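Long-range contacts in putative uncharacterized protein (Bacillus anthracis, PDB 3LNO), which is of unknown function but, as a member of an iron-sulfur cluster assembly family, probably takes part in building or delivering such clusters: residues A[16-21]-A[28-33]; A[21-26]-A[60-65]; A[48-53]-A[81-86]. All coordinates share one frame; numbering follows the deposited sequence.

Contact 1 of 3, residues A[16-21]-A[28-33]; sequences NLEAVI and DIVNLG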
ATOM      1  N   ASN A  16      -6.790   4.624   2.217  1.00 24.93           N
ATOM      2  CA  ASN A  16      -5.916   5.542   2.945  1.00 26.27           C
ATOM      3  C   ASN A  16      -4.438   5.408   2.551  1.00 23.78           C
ATOM      4  O   ASN A  16      -3.640   6.313   2.786  1.00 24.99           O
ATOM      5  CB  ASN A  16      -6.115   5.390   4.452  1.00 23.41           C
ATOM      6  CG  ASN A  16      -7.279   6.213   4.941  1.00 26.81           C
ATOM      7  OD1 ASN A  16      -7.113   7.385   5.292  1.00 28.39           O
ATOM      8  ND2 ASN A  16      -8.477   5.616   4.939  1.00 27.47           N
ATOM      9  N   LEU A  17      -4.080   4.278   1.939  1.00 20.89           N
ATOM     10  CA  LEU A  17      -2.711   4.059   1.472  1.00 18.90           C
ATOM     11  C   LEU A  17      -2.377   4.968   0.275  1.00 25.25           C
ATOM     12  O   LEU A  17      -1.219   5.075  -0.141  1.00 26.11           O
ATOM     13  CB  LEU A  17      -2.507   2.585   1.125  1.00 20.37           C
ATOM     14  CG  LEU A  17      -2.498   1.625   2.330  1.00 25.28           C
ATOM     15  CD1 LEU A  17      -2.317   0.191   1.835  1.00 21.60           C
ATOM     16  CD2 LEU A  17      -1.338   2.003   3.299  1.00 24.50           C
ATOM     17  N   GLU A  18      -3.376   5.657  -0.261  1.00 24.09           N
ATOM     18  CA  GLU A  18      -3.083   6.667  -1.291  1.00 26.89           C
ATOM     19  C   GLU A  18      -2.305   7.842  -0.750  1.00 27.11           C
ATOM     20  O   GLU A  18      -1.808   8.658  -1.527  1.00 28.04           O
ATOM     21  CB  GLU A  18      -4.348   7.211  -1.941  1.00 28.27           C
ATOM     22  CG  GLU A  18      -5.028   6.191  -2.797  1.00 38.63           C
ATOM     23  CD  GLU A  18      -6.284   6.722  -3.421  1.00 56.57           C
ATOM     24  OE1 GLU A  18      -7.153   7.255  -2.689  1.00 60.79           O
ATOM     25  OE2 GLU A  18      -6.393   6.601  -4.657  1.00 70.07           O
ATOM     26  N   ALA A  19      -2.213   7.961   0.570  1.00 29.26           N
ATOM     27  CA  ALA A  19      -1.436   9.051   1.161  1.00 28.46           C
ATOM     28  C   ALA A  19       0.010   8.659   1.367  1.00 31.66           C
ATOM     29  O   ALA A  19       0.773   9.428   1.943  1.00 34.45           O
ATOM     30  CB  ALA A  19      -2.051   9.493   2.483  1.00 28.70           C
ATOM     31  N   VAL A  20       0.389   7.449   0.951  1.00 25.40           N
ATOM     32  CA  VAL A  20       1.796   6.999   1.064  1.00 20.51           C
ATOM     33  C   VAL A  20       2.452   7.096  -0.315  1.00 25.84           C
ATOM     34  O   VAL A  20       2.044   6.408  -1.258  1.00 24.69           O
ATOM     35  CB  VAL A  20       1.885   5.521   1.544  1.00 36.75           C
ATOM     36  CG1 VAL A  20       3.331   5.045   1.552  1.00 30.90           C
ATOM     37  CG2 VAL A  20       1.194   5.316   2.926  1.00 25.92           C
ATOM     38  N   ILE A  21       3.451   7.962  -0.447  1.00 30.45           N
ATOM     39  CA  ILE A  21       4.077   8.234  -1.737  1.00 31.39           C
ATOM     40  C   ILE A  21       5.391   7.471  -1.918  1.00 36.10           C
ATOM     41  O   ILE A  21       6.200   7.398  -0.993  1.00 37.65           O
ATOM     42  CB  ILE A  21       4.374   9.751  -1.886  1.00 32.47           C
ATOM     43  CG1 ILE A  21       3.193  10.587  -1.369  1.00 35.30           C
ATOM     44  CG2 ILE A  21       4.643  10.113  -3.331  1.00 35.16           C
ATOM     45  CD1 ILE A  21       1.880  10.224  -2.026  1.00 37.68           C
ATOM     46  N   ASP A  28       1.660   7.581  -5.485  1.00 29.50           N
ATOM     47  CA  ASP A  28       1.340   6.803  -4.283  1.00 27.29           C
ATOM     48  C   ASP A  28       1.401   5.312  -4.553  1.00 28.01           C
ATOM     49  O   ASP A  28       1.265   4.878  -5.696  1.00 22.47           O
ATOM     50  CB  ASP A  28      -0.021   7.167  -3.721  1.00 37.93           C
ATOM     51  CG  ASP A  28      -1.163   6.722  -4.618  1.00 52.51           C
ATOM     52  OD1 ASP A  28      -1.486   5.503  -4.631  1.00 53.24           O
ATOM     53  OD2 ASP A  28      -1.748   7.599  -5.306  1.00 56.44           O
ATOM     54  N   ILE A  29       1.573   4.524  -3.499  1.00 26.69           N
ATOM     55  CA  ILE A  29       1.843   3.101  -3.678  1.00 27.43           C
ATOM     56  C   ILE A  29       0.646   2.330  -4.236  1.00 24.17           C
ATOM     57  O   ILE A  29       0.794   1.273  -4.852  1.00 29.19           O
ATOM     58  CB  ILE A  29       2.366   2.471  -2.366  1.00 26.50           C
ATOM     59  CG1 ILE A  29       1.309   2.548  -1.263  1.00 24.22           C
ATOM     60  CG2 ILE A  29       3.601   3.209  -1.914  1.00 24.84           C
ATOM     61  CD1 ILE A  29       1.703   1.819   0.037  1.00 25.32           C
ATOM     62  N   VAL A  30      -0.548   2.829  -3.965  1.00 21.75           N
ATOM     63  CA  VAL A  30      -1.764   2.259  -4.513  1.00 24.61           C
ATOM     64  C   VAL A  30      -1.778   2.424  -6.044  1.00 28.96           C
ATOM     65  O   VAL A  30      -1.855   1.429  -6.792  1.00 27.95           O
ATOM     66  CB  VAL A  30      -3.017   2.891  -3.840  1.00 26.77           C
ATOM     67  CG1 VAL A  30      -4.279   2.615  -4.645  1.00 26.39           C
ATOM     68  CG2 VAL A  30      -3.173   2.330  -2.435  1.00 31.78           C
ATOM     69  N   ASN A  31      -1.657   3.668  -6.515  1.00 23.61           N
ATOM     70  CA  ASN A  31      -1.632   3.907  -7.959  1.00 22.94           C
ATOM     71  C   ASN A  31      -0.432   3.262  -8.660  1.00 24.03           C
ATOM     72  O   ASN A  31      -0.521   2.899  -9.825  1.00 28.14           O
ATOM     73  CB  ASN A  31      -1.782   5.400  -8.291  1.00 22.79           C
ATOM     74  CG  ASN A  31      -3.221   5.881  -8.140  1.00 32.26           C
ATOM     75  OD1 ASN A  31      -3.552   6.539  -7.156  1.00 40.90           O
ATOM     76  ND2 ASN A  31      -4.088   5.536  -9.108  1.00 26.56           N
ATOM     77  N   LEU A  32       0.666   3.050  -7.935  1.00 24.79           N
ATOM     78  CA  LEU A  32       1.775   2.325  -8.541  1.00 25.91           C
ATOM     79  C   LEU A  32       1.510   0.832  -8.740  1.00 25.94           C
ATOM     80  O   LEU A  32       2.190   0.191  -9.527  1.00 26.32           O
ATOM     81  CB  LEU A  32       3.056   2.477  -7.732  1.00 26.39           C
ATOM     82  CG  LEU A  32       3.865   3.738  -8.018  1.00 33.33           C
ATOM     83  CD1 LEU A  32       5.119   3.730  -7.154  1.00 33.76           C
ATOM     84  CD2 LEU A  32       4.222   3.850  -9.503  1.00 32.60           C
ATOM     85  N   GLY A  33       0.545   0.283  -8.020  1.00 25.10           N
ATOM     86  CA  GLY A  33       0.315  -1.150  -8.068  1.00 21.69           C
ATOM     87  C   GLY A  33       1.209  -1.924  -7.113  1.00 27.03           C
ATOM     88  O   GLY A  33       1.414  -3.134  -7.302  1.00 18.16           O
TER
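Ile29 and Val20 meet through both backbone and side chain. Ile29 N donates to Val20 O over 3.0 Å with an N-H...O angle of 148°, and this bond places the Ile29 side chain against the turn at 17-20. Followed outward, Ile29 CB lies 4.1 Å from Val20 O. Its chi1 of 63° sets CG1 between the backbone N and the carbonyl carbon, where CG1 faces Leu17 O at 3.7 Å. The other branch, CG2, meets Val20 CG1 at 3.9 Å. The tip, Ile29 CD1, is also 3.9 Å from Val20 CG1, and both branch ends of Ile29 come to that methyl from the same side. Beside this pair, Val30 CG2 packs on Leu17 CB at 3.6 Å, while the extended chain of Glu18 crosses Val30 with its CG. Asp28 CB presses close to Glu18 O, 3.2 Å away, and the two acid side chains run side by side in the same direction; their like charges, if both are ionised, would disfavour closer approach. The Asp28 carboxylate has its own task: OD1 accepts from Asn31 N at 2.6 Å in a nearly straight bond (170°) that reaches it from above the carboxylate plane. Leu71 and Val67 of helix 60-74 cover the inner side of Leu17 and Ile29 respectively. The geometry is that of an N-capped short helix, 29-32, closed at its far end by a Schellman motif at Gly33 and packed against the 3-10 turn that follows helix 3-16.

Contact 2 of 3, residues A[21-26]-A[60-65]; sequences IDPELG and AGQIVS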
ATOM      1  N   ILE A  21       3.451   7.962  -0.447  1.00 30.45           N
ATOM      2  CA  ILE A  21       4.077   8.234  -1.737  1.00 31.39           C
ATOM      3  C   ILE A  21       5.391   7.471  -1.918  1.00 36.10           C
ATOM      4  O   ILE A  21       6.200   7.398  -0.993  1.00 37.65           O
ATOM      5  CB  ILE A  21       4.374   9.751  -1.886  1.00 32.47           C
ATOM      6  CG1 ILE A  21       3.193  10.587  -1.369  1.00 35.30           C
ATOM      7  CG2 ILE A  21       4.643  10.113  -3.331  1.00 35.16           C
ATOM      8  CD1 ILE A  21       1.880  10.224  -2.026  1.00 37.68           C
ATOM      9  N   ASP A  22       5.625   6.914  -3.105  1.00 34.30           N
ATOM     10  CA  ASP A  22       6.993   6.484  -3.445  1.00 39.20           C
ATOM     11  C   ASP A  22       7.816   7.713  -3.840  1.00 40.02           C
ATOM     12  O   ASP A  22       7.584   8.288  -4.893  1.00 40.45           O
ATOM     13  CB  ASP A  22       7.001   5.458  -4.581  1.00 46.30           C
ATOM     14  CG  ASP A  22       8.427   5.004  -4.959  1.00 55.98           C
ATOM     15  OD1 ASP A  22       8.573   4.030  -5.722  1.00 57.34           O
ATOM     16  OD2 ASP A  22       9.406   5.605  -4.477  1.00 61.48           O
ATOM     17  N   PRO A  23       8.780   8.118  -2.997  1.00 40.64           N
ATOM     18  CA  PRO A  23       9.456   9.400  -3.230  1.00 45.04           C
ATOM     19  C   PRO A  23      10.163   9.489  -4.590  1.00 52.38           C
ATOM     20  O   PRO A  23      10.168  10.549  -5.213  1.00 56.57           O
ATOM     21  CB  PRO A  23      10.474   9.481  -2.087  1.00 47.10           C
ATOM     22  CG  PRO A  23       9.965   8.547  -1.044  1.00 47.97           C
ATOM     23  CD  PRO A  23       9.280   7.432  -1.793  1.00 39.36           C
ATOM     24  N   GLU A  24      10.744   8.393  -5.050  1.00 49.17           N
ATOM     25  CA  GLU A  24      11.441   8.400  -6.326  1.00 58.64           C
ATOM     26  C   GLU A  24      10.508   8.631  -7.523  1.00 57.18           C
ATOM     27  O   GLU A  24      10.915   9.212  -8.522  1.00 60.44           O
ATOM     28  CB  GLU A  24      12.225   7.099  -6.496  1.00 71.24           C
ATOM     29  CG  GLU A  24      13.258   6.871  -5.391  1.00 84.79           C
ATOM     30  CD  GLU A  24      13.540   5.396  -5.141  1.00 95.31           C
ATOM     31  OE1 GLU A  24      12.565   4.624  -4.961  1.00 98.70           O
ATOM     32  OE2 GLU A  24      14.734   5.015  -5.121  1.00 97.24           O
ATOM     33  N   LEU A  25       9.256   8.188  -7.433  1.00 48.31           N
ATOM     34  CA  LEU A  25       8.358   8.384  -8.564  1.00 41.40           C
ATOM     35  C   LEU A  25       7.332   9.479  -8.379  1.00 39.27           C
ATOM     36  O   LEU A  25       6.681   9.870  -9.341  1.00 42.55           O
ATOM     37  CB  LEU A  25       7.648   7.092  -8.926  1.00 40.77           C
ATOM     38  CG  LEU A  25       8.549   6.097  -9.620  1.00 46.04           C
ATOM     39  CD1 LEU A  25       7.834   4.761  -9.739  1.00 45.29           C
ATOM     40  CD2 LEU A  25       8.974   6.656 -10.995  1.00 47.64           C
ATOM     41  N   GLY A  26       7.163   9.962  -7.155  1.00 36.97           N
ATOM     42  CA  GLY A  26       6.142  10.964  -6.891  1.00 36.73           C
ATOM     43  C   GLY A  26       4.723  10.450  -7.102  1.00 40.13           C
ATOM     44  O   GLY A  26       3.824  11.231  -7.396  1.00 44.71           O
ATOM     45  N   ALA A  60      12.686   1.584   0.671  1.00 53.84           N
ATOM     46  CA  ALA A  60      11.819   0.552   1.232  1.00 51.21           C
ATOM     47  C   ALA A  60      11.546   0.773   2.716  1.00 52.63           C
ATOM     48  O   ALA A  60      10.420   0.594   3.185  1.00 58.06           O
ATOM     49  CB  ALA A  60      12.406  -0.831   0.996  1.00 47.48           C
ATOM     50  N   GLY A  61      12.577   1.145   3.464  1.00 54.34           N
ATOM     51  CA  GLY A  61      12.418   1.358   4.893  1.00 50.22           C
ATOM     52  C   GLY A  61      11.488   2.516   5.175  1.00 41.43           C
ATOM     53  O   GLY A  61      10.619   2.430   6.026  1.00 40.06           O
ATOM     54  N   GLN A  62      11.661   3.606   4.440  1.00 42.00           N
ATOM     55  CA  GLN A  62      10.808   4.776   4.610  1.00 42.35           C
ATOM     56  C   GLN A  62       9.353   4.517   4.191  1.00 40.63           C
ATOM     57  O   GLN A  62       8.423   5.042   4.796  1.00 38.89           O
ATOM     58  CB  GLN A  62      11.372   5.962   3.837  1.00 48.56           C
ATOM     59  CG  GLN A  62      10.594   7.244   4.064  1.00 59.69           C
ATOM     60  CD  GLN A  62      11.083   8.382   3.195  1.00 77.47           C
ATOM     61  OE1 GLN A  62      12.266   8.447   2.841  1.00 82.86           O
ATOM     62  NE2 GLN A  62      10.175   9.292   2.845  1.00 83.40           N
ATOM     63  N   ILE A  63       9.152   3.706   3.159  1.00 40.83           N
ATOM     64  CA  ILE A  63       7.796   3.423   2.698  1.00 37.19           C
ATOM     65  C   ILE A  63       7.016   2.646   3.760  1.00 33.42           C
ATOM     66  O   ILE A  63       5.910   3.033   4.140  1.00 34.79           O
ATOM     67  CB  ILE A  63       7.803   2.768   1.289  1.00 42.45           C
ATOM     68  CG1 ILE A  63       8.229   3.810   0.250  1.00 42.59           C
ATOM     69  CG2 ILE A  63       6.436   2.199   0.940  1.00 44.34           C
ATOM     70  CD1 ILE A  63       8.437   3.262  -1.159  1.00 42.75           C
ATOM     71  N   VAL A  64       7.633   1.604   4.305  1.00 33.39           N
ATOM     72  CA  VAL A  64       7.010   0.829   5.354  1.00 31.32           C
ATOM     73  C   VAL A  64       6.645   1.620   6.617  1.00 35.43           C
ATOM     74  O   VAL A  64       5.528   1.484   7.136  1.00 32.38           O
ATOM     75  CB  VAL A  64       7.890  -0.338   5.776  1.00 42.20           C
ATOM     76  CG1 VAL A  64       7.334  -0.959   7.062  1.00 39.10           C
ATOM     77  CG2 VAL A  64       7.987  -1.362   4.636  1.00 45.92           C
ATOM     78  N   SER A  65       7.571   2.420   7.148  1.00 35.83           N
ATOM     79  CA  SER A  65       7.206   3.245   8.305  1.00 40.44           C
ATOM     80  C   SER A  65       6.111   4.269   7.940  1.00 35.29           C
ATOM     81  O   SER A  65       5.244   4.591   8.756  1.00 33.49           O
ATOM     82  CB  SER A  65       8.429   3.915   8.977  1.00 47.60           C
ATOM     83  OG  SER A  65       9.264   4.538   8.028  1.00 53.03           O
TER
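The carboxylate of Asp22 and the amide of Gln62 are the flat groups, and each offers a face to a carbon of the opposite segment. Over one face of the carboxylate sits the methyl Ile63 CD1, almost straight above Asp22 CG at 4.2 Å. The other face is used by Glu24 N, which donates to Asp22 OD2 at 3.1 Å, approaching 44° out of the carboxylate plane. Thr53 CG2 packs at Asp22 OD1, lying close to the plane of the carboxylate. The carboxylate is therefore sandwiched between an aliphatic methyl and a backbone N-H. Asp22 CG is anti to its backbone N (chi1 180°), which puts CG under Ile63 CD1.

The Gln62 amide, too, has a carbon under one face: Pro23 CG, 4.0 Å from Gln62 NE2, and not at the edge where the N-H groups point. The pyrrolidine ring and the glutamine chain slide past each other in opposite directions. Pro23 CD also approaches Ile63 CG1, at 4.3 Å, so the proline ring rests on two successive residues of the helix. Across helix 60-74, Val64 turns instead to Val83 and Val85 of strand 81-85.

Within 21-26, the bond from Glu24 N to Asp22 OD2 makes an Asx turn, and Gly26 N returns to Asp22 O at 2.8 Å; the Glu24 side chain touches Cys57, Pro58 and Met59 in the loop before helix 60-74. The contact itself buries a modest 144 Å². Its chemistry is dispersion between methyl or ring carbons and the faces of polar groups: the Glu24 N-H would tend to stabilise a negative charge on Asp22, while the methyl cover from the helix offers it nothing polar.

Contact 3 of 3, residues A[48-53]-A[81-86]; sequences ITMTMT and IEVNVV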
ATOM      1  N   ILE A  48      -0.777  -5.760   5.635  1.00 21.97           N
ATOM      2  CA  ILE A  48      -0.599  -5.185   4.305  1.00 24.57           C
ATOM      3  C   ILE A  48       0.552  -5.921   3.617  1.00 26.74           C
ATOM      4  O   ILE A  48       1.671  -5.899   4.100  1.00 30.28           O
ATOM      5  CB  ILE A  48      -0.253  -3.677   4.391  1.00 28.38           C
ATOM      6  CG1 ILE A  48      -1.446  -2.881   4.935  1.00 32.55           C
ATOM      7  CG2 ILE A  48       0.069  -3.113   2.995  1.00 30.10           C
ATOM      8  CD1 ILE A  48      -1.453  -2.797   6.356  1.00 42.19           C
ATOM      9  N   THR A  49       0.282  -6.537   2.479  1.00 19.02           N
ATOM     10  CA  THR A  49       1.312  -7.241   1.702  1.00 17.88           C
ATOM     11  C   THR A  49       1.630  -6.397   0.475  1.00 25.46           C
ATOM     12  O   THR A  49       0.745  -6.067  -0.329  1.00 23.51           O
ATOM     13  CB  THR A  49       0.746  -8.614   1.219  1.00 30.31           C
ATOM     14  OG1 THR A  49       0.285  -9.351   2.354  1.00 30.35           O
ATOM     15  CG2 THR A  49       1.788  -9.447   0.464  1.00 27.73           C
HETATM   16  N   MSE A  50       2.890  -6.036   0.323  1.00 27.06           N
HETATM   17  CA  MSE A  50       3.258  -5.172  -0.775  1.00 28.10           C
HETATM   18  C   MSE A  50       4.639  -5.530  -1.292  1.00 26.88           C
HETATM   19  O   MSE A  50       5.364  -6.337  -0.688  1.00 26.87           O
HETATM   20  CB  MSE A  50       3.223  -3.714  -0.317  1.00 22.52           C
HETATM   21  CG  MSE A  50       4.303  -3.374   0.703  1.00 23.72           C
HETATM   22 SE   MSE A  50       4.121  -1.493   1.278  0.74 32.36          SE
HETATM   23  CE  MSE A  50       4.397  -0.560  -0.430  1.00 21.99           C
ATOM     24  N   THR A  51       4.991  -4.949  -2.430  1.00 25.76           N
ATOM     25  CA  THR A  51       6.342  -5.104  -2.961  1.00 30.09           C
ATOM     26  C   THR A  51       6.952  -3.721  -3.206  1.00 27.70           C
ATOM     27  O   THR A  51       6.354  -2.718  -2.834  1.00 31.86           O
ATOM     28  CB  THR A  51       6.339  -5.948  -4.225  1.00 30.63           C
ATOM     29  OG1 THR A  51       7.686  -6.308  -4.535  1.00 31.71           O
ATOM     30  CG2 THR A  51       5.734  -5.171  -5.401  1.00 25.91           C
HETATM   31  N   MSE A  52       8.152  -3.657  -3.776  1.00 33.17           N
HETATM   32  CA  MSE A  52       8.763  -2.375  -4.142  1.00 32.15           C
HETATM   33  C   MSE A  52       8.988  -2.374  -5.642  1.00 38.46           C
HETATM   34  O   MSE A  52       8.813  -3.406  -6.294  1.00 38.89           O
HETATM   35  CB  MSE A  52      10.098  -2.203  -3.440  1.00 36.81           C
HETATM   36  CG  MSE A  52       9.976  -2.241  -1.928  1.00 36.15           C
HETATM   37 SE   MSE A  52       9.170  -0.576  -1.345  0.64 41.57          SE
HETATM   38  CE  MSE A  52       8.146  -1.321   0.150  1.00 42.53           C
ATOM     39  N   THR A  53       9.385  -1.241  -6.204  1.00 32.61           N
ATOM     40  CA  THR A  53       9.619  -1.210  -7.646  1.00 40.11           C
ATOM     41  C   THR A  53      10.799  -2.082  -8.103  1.00 45.06           C
ATOM     42  O   THR A  53      10.853  -2.493  -9.256  1.00 46.88           O
ATOM     43  CB  THR A  53       9.790   0.217  -8.170  1.00 43.03           C
ATOM     44  OG1 THR A  53      10.864   0.863  -7.470  1.00 53.71           O
ATOM     45  CG2 THR A  53       8.524   0.992  -7.952  1.00 44.57           C
ATOM     46  N   ILE A  81      -0.702  -3.280  12.905  1.00 28.36           N
ATOM     47  CA  ILE A  81      -0.357  -3.088  11.510  1.00 32.43           C
ATOM     48  C   ILE A  81       0.908  -3.839  11.152  1.00 33.96           C
ATOM     49  O   ILE A  81       2.000  -3.460  11.575  1.00 32.45           O
ATOM     50  CB  ILE A  81      -0.104  -1.635  11.170  1.00 28.05           C
ATOM     51  CG1 ILE A  81      -1.276  -0.780  11.631  1.00 27.54           C
ATOM     52  CG2 ILE A  81       0.150  -1.533   9.660  1.00 33.99           C
ATOM     53  CD1 ILE A  81      -1.007   0.675  11.622  1.00 27.78           C
ATOM     54  N   GLU A  82       0.762  -4.873  10.336  1.00 32.87           N
ATOM     55  CA  GLU A  82       1.910  -5.600   9.839  1.00 34.05           C
ATOM     56  C   GLU A  82       2.111  -5.286   8.356  1.00 31.84           C
ATOM     57  O   GLU A  82       1.151  -5.335   7.576  1.00 31.14           O
ATOM     58  CB  GLU A  82       1.646  -7.096   9.948  1.00 35.15           C
ATOM     59  CG  GLU A  82       1.909  -7.688  11.267  1.00 48.88           C
ATOM     60  CD  GLU A  82       1.955  -9.201  11.183  1.00 60.80           C
ATOM     61  OE1 GLU A  82       0.913  -9.832  11.472  1.00 67.11           O
ATOM     62  OE2 GLU A  82       3.026  -9.751  10.810  1.00 65.53           O
ATOM     63  N   VAL A  83       3.348  -5.019   7.954  1.00 32.75           N
ATOM     64  CA  VAL A  83       3.633  -4.808   6.538  1.00 34.72           C
ATOM     65  C   VAL A  83       4.559  -5.902   6.086  1.00 36.13           C
ATOM     66  O   VAL A  83       5.695  -5.991   6.569  1.00 33.01           O
ATOM     67  CB  VAL A  83       4.276  -3.440   6.248  1.00 29.14           C
ATOM     68  CG1 VAL A  83       4.439  -3.248   4.755  1.00 24.29           C
ATOM     69  CG2 VAL A  83       3.423  -2.311   6.812  1.00 28.34           C
ATOM     70  N   ASN A  84       4.078  -6.769   5.196  1.00 24.23           N
ATOM     71  CA  ASN A  84       4.967  -7.815   4.687  1.00 28.42           C
ATOM     72  C   ASN A  84       5.386  -7.452   3.288  1.00 32.33           C
ATOM     73  O   ASN A  84       4.545  -7.329   2.390  1.00 28.47           O
ATOM     74  CB  ASN A  84       4.316  -9.193   4.695  1.00 36.45           C
ATOM     75  CG  ASN A  84       4.064  -9.717   6.107  1.00 45.72           C
ATOM     76  OD1 ASN A  84       4.820  -9.437   7.047  1.00 46.06           O
ATOM     77  ND2 ASN A  84       2.995 -10.491   6.257  1.00 51.78           N
ATOM     78  N   VAL A  85       6.682  -7.263   3.110  1.00 25.32           N
ATOM     79  CA  VAL A  85       7.217  -6.905   1.804  1.00 26.21           C
ATOM     80  C   VAL A  85       7.620  -8.190   1.046  1.00 36.71           C
ATOM     81  O   VAL A  85       8.460  -8.964   1.518  1.00 37.04           O
ATOM     82  CB  VAL A  85       8.413  -6.010   1.984  1.00 29.82           C
ATOM     83  CG1 VAL A  85       9.067  -5.736   0.664  1.00 34.12           C
ATOM     84  CG2 VAL A  85       7.992  -4.701   2.703  1.00 25.16           C
ATOM     85  N   VAL A  86       7.004  -8.438  -0.108  1.00 29.28           N
ATOM     86  CA  VAL A  86       7.291  -9.669  -0.837  1.00 29.12           C
ATOM     87  C   VAL A  86       7.869  -9.327  -2.198  1.00 34.65           C
ATOM     88  O   VAL A  86       7.878  -8.168  -2.593  1.00 34.59           O
ATOM     89  CB  VAL A  86       6.047 -10.594  -0.946  1.00 38.27           C
ATOM     90  CG1 VAL A  86       5.534 -10.944   0.454  1.00 38.02           C
ATOM     91  CG2 VAL A  86       4.951  -9.953  -1.777  1.00 29.53           C
TER
HETATM   92  O   HOH W   1       1.807 -11.333   3.737  1.00 45.33           O
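Strands 48-50 and 81-85 run parallel, their axes 4.7 Å apart at closest approach and 19° from strict alignment, with Ile48 paired to Val83, Thr49 to Asn84 and Met50 to Val85. Four backbone bonds stitch them: Ile48 N to Glu82 O, Asn84 N to Ile48 O, Met50 N to Asn84 O, and Val86 N to Met50 O at 2.7 Å. A side-chain bond extends the series past the paired residues, because Thr51 OG1, anti to its backbone N (chi1 -168°), donates to Val86 O over 2.7 Å.

On one face of the sheet the contacts are nonpolar. Ile48 CD1 touches Ile81 CG2 at 3.9 Å, the two chains lying side by side. Met50, a selenomethionine, has SE anti to CB (chi2 -178°), 3.9 Å from Val83 CG1, while CE of the selenomethionine Met52 reaches Val85 CG2 at 4.2 Å. The other face is more polar. There Thr49 OG1 and Asn84 ND2 are joined by one water, which accepts from ND2 at 2.9 Å, and the side chains of Thr49 and Val86 cross obliquely, with CG2 to CG2 at 3.9 Å.

This pairing is the sheet half of a beta-alpha-beta crossover whose connecting helix, 60-74, lies over the nonpolar face: Leu71 packs on Ile48, Ile63 on Met50 and Met52, and Val67 on Val83. Along its other edge strand 46-50 is antiparallel to strand 35-40, through backbone bonds of Thr49 with Tyr36 and Asp37, which leaves 81-85 as an outermost strand of this three-stranded sheet.

The three contacts converge on one nonpolar cluster. Met50 CE, from contact 3, lies 3.6 Å from Ile29 CD1 of contact 1 and 3.7 Å from Ile63 CG2 of contact 2, while Ile29 CG2 and Ile63 CG2 are 4.1 Å apart. Contacts 1 and 2 share Ile21, their centres about 9 Å apart, and Leu32 CD1 packs on Asp22 CB at 3.6 Å. The centre of contact 3 is about 12 Å from the centres of both others. Ile63 of helix 60-74 thus touches both other contacts, and Val64 adds a second link to contact 3, its CG2 meeting Val85 CG2 at 3.9 Å. The evidence describes a shared core; it defines no ligand site.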